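Long-range contacts in phosphatidylethanolamine-binding protein (Plasmodium vivax, PDB 2GZQ), which probably binds phosphatidylethanolamine or related phospholipid head groups: residues C78-M83 with A103-K108; F142-V147 with K188-N193. All coordinates share one frame; numbering follows the deposited sequence.

Interaction 1: C78-M83 with A103-K108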
ATOM      1  N   CYS A  78       1.086  -8.162  13.799  1.00  2.00           N
ATOM      2  CA  CYS A  78       0.930  -6.745  13.552  0.50  2.82           C
ATOM      3  C   CYS A  78       0.600  -6.533  12.080  1.00  2.00           C
ATOM      4  O   CYS A  78       0.687  -7.454  11.258  1.00  3.25           O
ATOM      5  CB  CYS A  78       2.172  -5.977  13.991  0.50  3.41           C
ATOM      6  SG  CYS A  78       3.650  -6.563  13.204  0.50  5.14           S
ATOM      7  N   TYR A  79       0.162  -5.331  11.755  1.00  2.00           N
ATOM      8  CA  TYR A  79      -0.017  -4.985  10.358  1.00  2.00           C
ATOM      9  C   TYR A  79       1.270  -4.497   9.738  1.00  2.56           C
ATOM     10  O   TYR A  79       2.082  -3.815  10.360  1.00  2.51           O
ATOM     11  CB  TYR A  79      -1.079  -3.896  10.174  1.00  3.71           C
ATOM     12  CG  TYR A  79      -2.495  -4.269  10.598  1.00  3.42           C
ATOM     13  CD1 TYR A  79      -3.227  -3.423  11.386  1.00  2.74           C
ATOM     14  CD2 TYR A  79      -3.076  -5.456  10.203  1.00  2.90           C
ATOM     15  CE1 TYR A  79      -4.519  -3.735  11.777  1.00  3.65           C
ATOM     16  CE2 TYR A  79      -4.368  -5.786  10.597  1.00  3.64           C
ATOM     17  CZ  TYR A  79      -5.086  -4.912  11.370  1.00  3.28           C
ATOM     18  OH  TYR A  79      -6.362  -5.296  11.736  1.00  3.42           O
ATOM     19  N   ILE A  80       1.377  -4.822   8.466  1.00  2.01           N
ATOM     20  CA  ILE A  80       2.349  -4.219   7.557  1.00  2.00           C
ATOM     21  C   ILE A  80       1.569  -3.614   6.396  1.00  2.00           C
ATOM     22  O   ILE A  80       0.661  -4.247   5.843  1.00  2.85           O
ATOM     23  CB  ILE A  80       3.430  -5.252   7.102  1.00  2.04           C
ATOM     24  CG1 ILE A  80       4.447  -4.587   6.188  1.00  2.24           C
ATOM     25  CG2 ILE A  80       2.798  -6.495   6.512  1.00  3.28           C
ATOM     26  CD1 ILE A  80       5.686  -5.450   5.928  1.00  2.69           C
ATOM     27  N   LEU A  81       1.903  -2.375   6.055  1.00  2.00           N
ATOM     28  CA  LEU A  81       1.160  -1.592   5.075  1.00  2.00           C
ATOM     29  C   LEU A  81       2.112  -1.165   3.975  1.00  2.00           C
ATOM     30  O   LEU A  81       3.178  -0.609   4.247  1.00  2.00           O
ATOM     31  CB  LEU A  81       0.582  -0.365   5.779  1.00  2.00           C
ATOM     32  CG  LEU A  81      -0.206   0.606   4.912  1.00  2.54           C
ATOM     33  CD1 LEU A  81      -1.372  -0.004   4.189  1.00  3.03           C
ATOM     34  CD2 LEU A  81      -0.699   1.767   5.749  1.00  3.04           C
ATOM     35  N   PHE A  82       1.704  -1.408   2.736  1.00  4.23           N
ATOM     36  CA  PHE A  82       2.449  -0.982   1.575  1.00  5.83           C
ATOM     37  C   PHE A  82       1.560  -0.026   0.777  1.00  7.26           C
ATOM     38  O   PHE A  82       0.369  -0.332   0.571  1.00  9.99           O
ATOM     39  CB  PHE A  82       2.783  -2.170   0.649  1.00  7.34           C
ATOM     40  CG  PHE A  82       3.670  -3.232   1.247  1.00  6.11           C
ATOM     41  CD1 PHE A  82       4.742  -2.934   2.054  1.00  8.12           C
ATOM     42  CD2 PHE A  82       3.443  -4.575   0.976  1.00 10.41           C
ATOM     43  CE1 PHE A  82       5.545  -3.942   2.555  1.00  4.54           C
ATOM     44  CE2 PHE A  82       4.251  -5.542   1.459  1.00 11.05           C
ATOM     45  CZ  PHE A  82       5.282  -5.251   2.260  1.00  7.02           C
HETATM   46  N   MSE A  83       2.114   1.070   0.277  1.00  6.43           N
HETATM   47  CA  MSE A  83       1.459   1.841  -0.725  0.50  9.57           C
HETATM   48  C   MSE A  83       2.242   1.738  -2.028  1.00  5.34           C
HETATM   49  O   MSE A  83       3.471   1.912  -2.038  1.00  5.18           O
HETATM   50  CB  MSE A  83       1.434   3.250  -0.229  0.50  8.04           C
HETATM   51  CG  MSE A  83       0.821   4.197  -1.153  0.50  5.12           C
HETATM   52 SE   MSE A  83       1.387   5.880  -0.536  0.30  6.35          SE
HETATM   53  CE  MSE A  83       0.667   6.978  -1.959  0.50  7.72           C
ATOM     54  N   ALA A 103       6.427   1.688   2.919  1.00  2.55           N
ATOM     55  CA  ALA A 103       6.272   0.413   3.615  1.00  3.20           C
ATOM     56  C   ALA A 103       6.537   0.597   5.082  1.00  2.73           C
ATOM     57  O   ALA A 103       7.631   1.007   5.482  1.00  2.98           O
ATOM     58  CB  ALA A 103       7.222  -0.647   3.070  1.00  3.47           C
ATOM     59  N   VAL A 104       5.552   0.274   5.912  1.00  3.04           N
ATOM     60  CA  VAL A 104       5.675   0.406   7.354  1.00  2.36           C
ATOM     61  C   VAL A 104       5.127  -0.872   7.970  1.00  2.22           C
ATOM     62  O   VAL A 104       4.084  -1.372   7.578  1.00  2.87           O
ATOM     63  CB  VAL A 104       4.991   1.692   7.873  1.00  3.11           C
ATOM     64  CG1 VAL A 104       3.516   1.744   7.508  1.00  4.41           C
ATOM     65  CG2 VAL A 104       5.193   1.858   9.354  1.00  4.08           C
ATOM     66  N   SER A 105       5.861  -1.392   8.948  1.00  3.03           N
ATOM     67  CA  SER A 105       5.571  -2.673   9.555  1.00  3.63           C
ATOM     68  C   SER A 105       5.547  -2.571  11.067  1.00  4.28           C
ATOM     69  O   SER A 105       6.312  -1.804  11.649  1.00  9.85           O
ATOM     70  CB  SER A 105       6.652  -3.635   9.079  1.00  5.36           C
ATOM     71  OG  SER A 105       6.475  -4.954   9.568  1.00  5.57           O
ATOM     72  N   GLY A 106       4.670  -3.289  11.736  1.00  3.85           N
ATOM     73  CA  GLY A 106       4.649  -3.281  13.196  1.00  4.07           C
ATOM     74  C   GLY A 106       3.433  -2.658  13.840  1.00  2.93           C
ATOM     75  O   GLY A 106       3.376  -2.553  15.075  1.00  4.27           O
ATOM     76  N   ILE A 107       2.474  -2.241  13.026  1.00  3.29           N
ATOM     77  CA  ILE A 107       1.279  -1.517  13.506  1.00  3.66           C
ATOM     78  C   ILE A 107       0.441  -2.425  14.406  1.00  2.57           C
ATOM     79  O   ILE A 107       0.123  -3.549  14.061  1.00  2.62           O
ATOM     80  CB  ILE A 107       0.386  -1.033  12.321  1.00  5.74           C
ATOM     81  CG1 ILE A 107       1.177  -0.142  11.337  1.00  6.41           C
ATOM     82  CG2 ILE A 107      -0.848  -0.344  12.821  1.00 12.14           C
ATOM     83  CD1 ILE A 107       0.673  -0.155   9.907  1.00  9.08           C
ATOM     84  N   LYS A 108       0.117  -1.939  15.586  1.00  3.34           N
ATOM     85  CA  LYS A 108      -0.666  -2.657  16.590  1.00  4.93           C
ATOM     86  C   LYS A 108      -2.014  -1.973  16.884  1.00  4.74           C
ATOM     87  O   LYS A 108      -2.912  -2.603  17.439  1.00  8.70           O
ATOM     88  CB  LYS A 108       0.103  -2.766  17.918  1.00  6.88           C
ATOM     89  CG  LYS A 108       1.350  -3.595  17.859  1.00  9.89           C
ATOM     90  CD  LYS A 108       1.056  -5.042  17.495  1.00 11.82           C
ATOM     91  CE  LYS A 108       0.296  -5.766  18.591  1.00 11.55           C
ATOM     92  NZ  LYS A 108      -0.087  -7.191  18.305  1.00 13.80           N
TER
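Tyr79 faces both Gly106 and Ile107 across two antiparallel strands, and this pairing is a G1 beta bulge. The strands, 77-85 and 99-107, are neighbours inside the larger beta sheet of the PEBP fold. Tyr79 O takes two N-H groups at the bulge. Gly106 N lies 3.0 Å from Tyr79 O and is tilted out of the carbonyl plane. Ile107 N comes in the plane, on a lone pair of Tyr79 O. Gly106 has phi 113°, a backbone angle at which a CB would collide with Ser105 O. Beyond the bulge Leu81 and Val104 pair regularly, with Leu81 N 2.8 Å from Val104 O.

Both faces of the pair are buried. On one, Tyr79 and Ile107 cross at about a right angle, and Ile107 CG2 lies at the edge of the tyrosine ring. Ile107 CD1 reaches back to Leu81 CB. The phenol hydroxyl of Tyr79 bonds to Glu71 O. On the other face Ile80 CD1 packs on the side chain of Ser105, whose OG is held by Lys152 O. The looser side is the end at Lys108, which is partly exposed and whose NZ bonds to Tyr77 O. Packing is closer at the opposite end, where Ala103 CB sits at the edge of the Phe82 ring, 3.5 Å from Phe82 CD1.

Interaction 2: F142-V147 with K188-N193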
ATOM      1  N   PHE A 142      -3.226   0.720  -1.483  1.00  4.60           N
ATOM      2  CA  PHE A 142      -2.761   0.473  -0.128  1.00  4.34           C
ATOM      3  C   PHE A 142      -3.124  -0.955   0.232  1.00  4.31           C
ATOM      4  O   PHE A 142      -4.291  -1.304   0.239  1.00  4.80           O
ATOM      5  CB  PHE A 142      -3.435   1.440   0.844  1.00  4.67           C
ATOM      6  CG  PHE A 142      -3.072   2.889   0.639  1.00  5.19           C
ATOM      7  CD1 PHE A 142      -3.650   3.614  -0.366  1.00  6.03           C
ATOM      8  CD2 PHE A 142      -2.168   3.514   1.468  1.00  5.91           C
ATOM      9  CE1 PHE A 142      -3.351   4.956  -0.533  1.00  8.41           C
ATOM     10  CE2 PHE A 142      -1.856   4.866   1.296  1.00  7.28           C
ATOM     11  CZ  PHE A 142      -2.440   5.550   0.284  1.00  7.88           C
ATOM     12  N   ILE A 143      -2.131  -1.779   0.556  1.00  4.52           N
ATOM     13  CA  ILE A 143      -2.337  -3.181   0.873  1.00  3.68           C
ATOM     14  C   ILE A 143      -1.927  -3.421   2.331  1.00  5.18           C
ATOM     15  O   ILE A 143      -0.799  -3.106   2.735  1.00  5.22           O
ATOM     16  CB  ILE A 143      -1.480  -4.084  -0.023  1.00  5.09           C
ATOM     17  CG1 ILE A 143      -1.745  -3.827  -1.512  1.00  5.97           C
ATOM     18  CG2 ILE A 143      -1.714  -5.546   0.333  1.00  5.18           C
ATOM     19  CD1 ILE A 143      -0.689  -4.359  -2.436  1.00  8.68           C
ATOM     20  N   LEU A 144      -2.849  -3.968   3.093  1.00  4.25           N
ATOM     21  CA  LEU A 144      -2.671  -4.240   4.502  1.00  4.61           C
ATOM     22  C   LEU A 144      -2.592  -5.728   4.747  1.00  4.53           C
ATOM     23  O   LEU A 144      -3.483  -6.472   4.286  1.00  5.18           O
ATOM     24  CB  LEU A 144      -3.869  -3.683   5.289  1.00  5.43           C
ATOM     25  CG  LEU A 144      -3.732  -3.642   6.793  1.00  5.56           C
ATOM     26  CD1 LEU A 144      -2.722  -2.585   7.218  1.00  6.73           C
ATOM     27  CD2 LEU A 144      -5.113  -3.423   7.458  1.00  6.13           C
ATOM     28  N   SER A 145      -1.521  -6.174   5.418  1.00  4.12           N
ATOM     29  CA  SER A 145      -1.286  -7.590   5.657  1.00  4.54           C
ATOM     30  C   SER A 145      -0.905  -7.803   7.115  1.00  3.78           C
ATOM     31  O   SER A 145      -0.529  -6.876   7.820  1.00  4.70           O
ATOM     32  CB  SER A 145      -0.158  -8.113   4.751  1.00  4.73           C
ATOM     33  OG  SER A 145      -0.442  -7.892   3.399  1.00  5.31           O
ATOM     34  N   LEU A 146      -0.992  -9.042   7.566  1.00  4.33           N
ATOM     35  CA  LEU A 146      -0.521  -9.469   8.878  1.00  4.19           C
ATOM     36  C   LEU A 146       0.853 -10.108   8.775  1.00  4.20           C
ATOM     37  O   LEU A 146       1.110 -10.939   7.896  1.00  5.72           O
ATOM     38  CB  LEU A 146      -1.459 -10.539   9.456  1.00  5.43           C
ATOM     39  CG  LEU A 146      -2.828  -9.995   9.891  1.00  8.69           C
ATOM     40  CD1 LEU A 146      -3.631 -11.205  10.368  1.00  8.52           C
ATOM     41  CD2 LEU A 146      -2.737  -8.934  10.953  1.00 11.51           C
ATOM     42  N   VAL A 147       1.706  -9.731   9.702  1.00  3.63           N
ATOM     43  CA  VAL A 147       3.016 -10.305   9.900  1.00  4.21           C
ATOM     44  C   VAL A 147       3.175 -10.652  11.375  1.00  4.42           C
ATOM     45  O   VAL A 147       2.682  -9.946  12.249  1.00  5.50           O
ATOM     46  CB  VAL A 147       4.132  -9.326   9.393  1.00  5.20           C
ATOM     47  CG1 VAL A 147       4.111  -8.012  10.130  1.00  6.85           C
ATOM     48  CG2 VAL A 147       5.506  -9.936   9.493  1.00  7.76           C
ATOM     49  N   LYS A 188      -0.315 -12.552   5.427  1.00  2.01           N
ATOM     50  CA  LYS A 188      -1.728 -12.712   5.048  1.00  2.95           C
ATOM     51  C   LYS A 188      -2.311 -11.345   4.690  1.00  2.00           C
ATOM     52  O   LYS A 188      -2.358 -10.467   5.556  1.00  2.00           O
ATOM     53  CB  LYS A 188      -2.552 -13.336   6.192  1.00  2.60           C
ATOM     54  CG  LYS A 188      -4.002 -13.526   5.819  1.00  2.00           C
ATOM     55  CD  LYS A 188      -4.868 -13.962   6.995  1.00  4.78           C
ATOM     56  CE  LYS A 188      -6.350 -13.922   6.586  1.00  7.52           C
ATOM     57  NZ  LYS A 188      -6.798 -15.195   5.986  1.00  9.39           N
ATOM     58  N   ILE A 189      -2.811 -11.159   3.471  1.00  2.00           N
ATOM     59  CA  ILE A 189      -3.473  -9.918   3.109  1.00  2.00           C
ATOM     60  C   ILE A 189      -4.813  -9.868   3.807  1.00  2.00           C
ATOM     61  O   ILE A 189      -5.584 -10.826   3.780  1.00  2.00           O
ATOM     62  CB  ILE A 189      -3.697  -9.849   1.592  1.00  2.67           C
ATOM     63  CG1 ILE A 189      -2.339  -9.768   0.886  1.00  3.40           C
ATOM     64  CG2 ILE A 189      -4.564  -8.659   1.228  1.00  3.51           C
ATOM     65  CD1 ILE A 189      -2.387 -10.111  -0.574  1.00  5.78           C
ATOM     66  N   VAL A 190      -5.115  -8.736   4.436  1.00  2.00           N
ATOM     67  CA  VAL A 190      -6.375  -8.561   5.172  1.00  2.00           C
ATOM     68  C   VAL A 190      -7.174  -7.298   4.862  1.00  2.00           C
ATOM     69  O   VAL A 190      -8.319  -7.210   5.230  1.00  2.00           O
ATOM     70  CB  VAL A 190      -6.177  -8.685   6.684  1.00  2.00           C
ATOM     71  CG1 VAL A 190      -5.636 -10.050   7.097  1.00  2.00           C
ATOM     72  CG2 VAL A 190      -5.273  -7.552   7.229  1.00  2.00           C
ATOM     73  N   GLY A 191      -6.571  -6.361   4.138  1.00  2.00           N
ATOM     74  CA  GLY A 191      -7.241  -5.118   3.815  1.00  2.00           C
ATOM     75  C   GLY A 191      -6.669  -4.483   2.582  1.00  2.00           C
ATOM     76  O   GLY A 191      -5.542  -4.740   2.181  1.00  2.00           O
ATOM     77  N   PHE A 192      -7.474  -3.619   1.974  1.00  2.00           N
ATOM     78  CA  PHE A 192      -7.093  -2.949   0.734  1.00  2.00           C
ATOM     79  C   PHE A 192      -7.885  -1.664   0.567  1.00  2.10           C
ATOM     80  O   PHE A 192      -9.085  -1.622   0.881  1.00  4.06           O
ATOM     81  CB  PHE A 192      -7.370  -3.854  -0.461  1.00  2.00           C
ATOM     82  CG  PHE A 192      -6.838  -3.306  -1.754  1.00  2.00           C
ATOM     83  CD1 PHE A 192      -7.689  -2.733  -2.715  1.00  2.00           C
ATOM     84  CD2 PHE A 192      -5.484  -3.341  -2.025  1.00  2.00           C
ATOM     85  CE1 PHE A 192      -7.185  -2.204  -3.885  1.00  2.07           C
ATOM     86  CE2 PHE A 192      -4.988  -2.801  -3.193  1.00  2.00           C
ATOM     87  CZ  PHE A 192      -5.844  -2.233  -4.121  1.00  2.00           C
ATOM     88  N   ASN A 193      -7.249  -0.625   0.036  1.00  2.00           N
ATOM     89  CA  ASN A 193      -8.006   0.532  -0.462  1.00  2.00           C
ATOM     90  C   ASN A 193      -7.198   1.135  -1.575  1.00  2.00           C
ATOM     91  O   ASN A 193      -6.006   0.866  -1.730  1.00  2.00           O
ATOM     92  CB  ASN A 193      -8.259   1.546   0.667  1.00  2.00           C
ATOM     93  CG  ASN A 193      -9.536   2.318   0.498  1.00  2.00           C
ATOM     94  OD1 ASN A 193     -10.026   2.531  -0.642  1.00  2.36           O
ATOM     95  ND2 ASN A 193     -10.078   2.776   1.634  1.00  4.02           N
TER
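Leu144 O is gripped by two backbone N-H groups of the facing strand. Val190 N lies 2.8 Å from Leu144 O in a nearly straight bond (172° at the hydrogen). Gly191 N reaches the same oxygen at 3.1 Å and is more bent. Leu144 N in turn bonds to Gly191 O from above the plane of that carbonyl.

Val190 and Gly191 thus share one partner and form a classic beta bulge between antiparallel strands 138-148 and 188-198. Gly191 has no side chain; a CB there would come tight against Leu144 CD2. The two methyls of Val190 divide their contacts: CG2 packs near Leu144 O and CD2, while CG1 meets Leu146 CG at 4.0 Å. The side chains of Val190 and Leu146 cross at about a right angle.

On the other face Ile143 CG1 lies in the plane of the Phe192 ring, at its edge, 3.8 Å from Phe192 CE2. With Phe192 CG anti to the backbone N (chi1 -172°), ring atom CD2 comes 3.3 Å from Phe142 O. Helix 178-184 covers this face through Ile182, which touches Ile143, Ser145 and Ile189. Asn193 O accepts the N-H of Phe142 and also lies at the edge of the Phe142 ring.

How the interactions relate
Interactions 1 and 2 lie in one mixed sheet, with centres about 8 Å apart. Its strands run in the order 188-198, 138-148, 77-85, 99-107 across this part. The two contacts are therefore the outer seams of four consecutive strands, and the middle seam joins them. There Ile80 N lies 2.9 Å from Ser145 O, and Cys78 N is 2.9 Å from Val147 O; both are probable hydrogen bonds. Tyr79 also packs on Leu146 beside this seam. Along the chain interaction 1 closes before interaction 2 opens. The four strands form the inner part of the six-stranded sheet of this PEBP-family domain, with 54-56 and 121-124 beyond them.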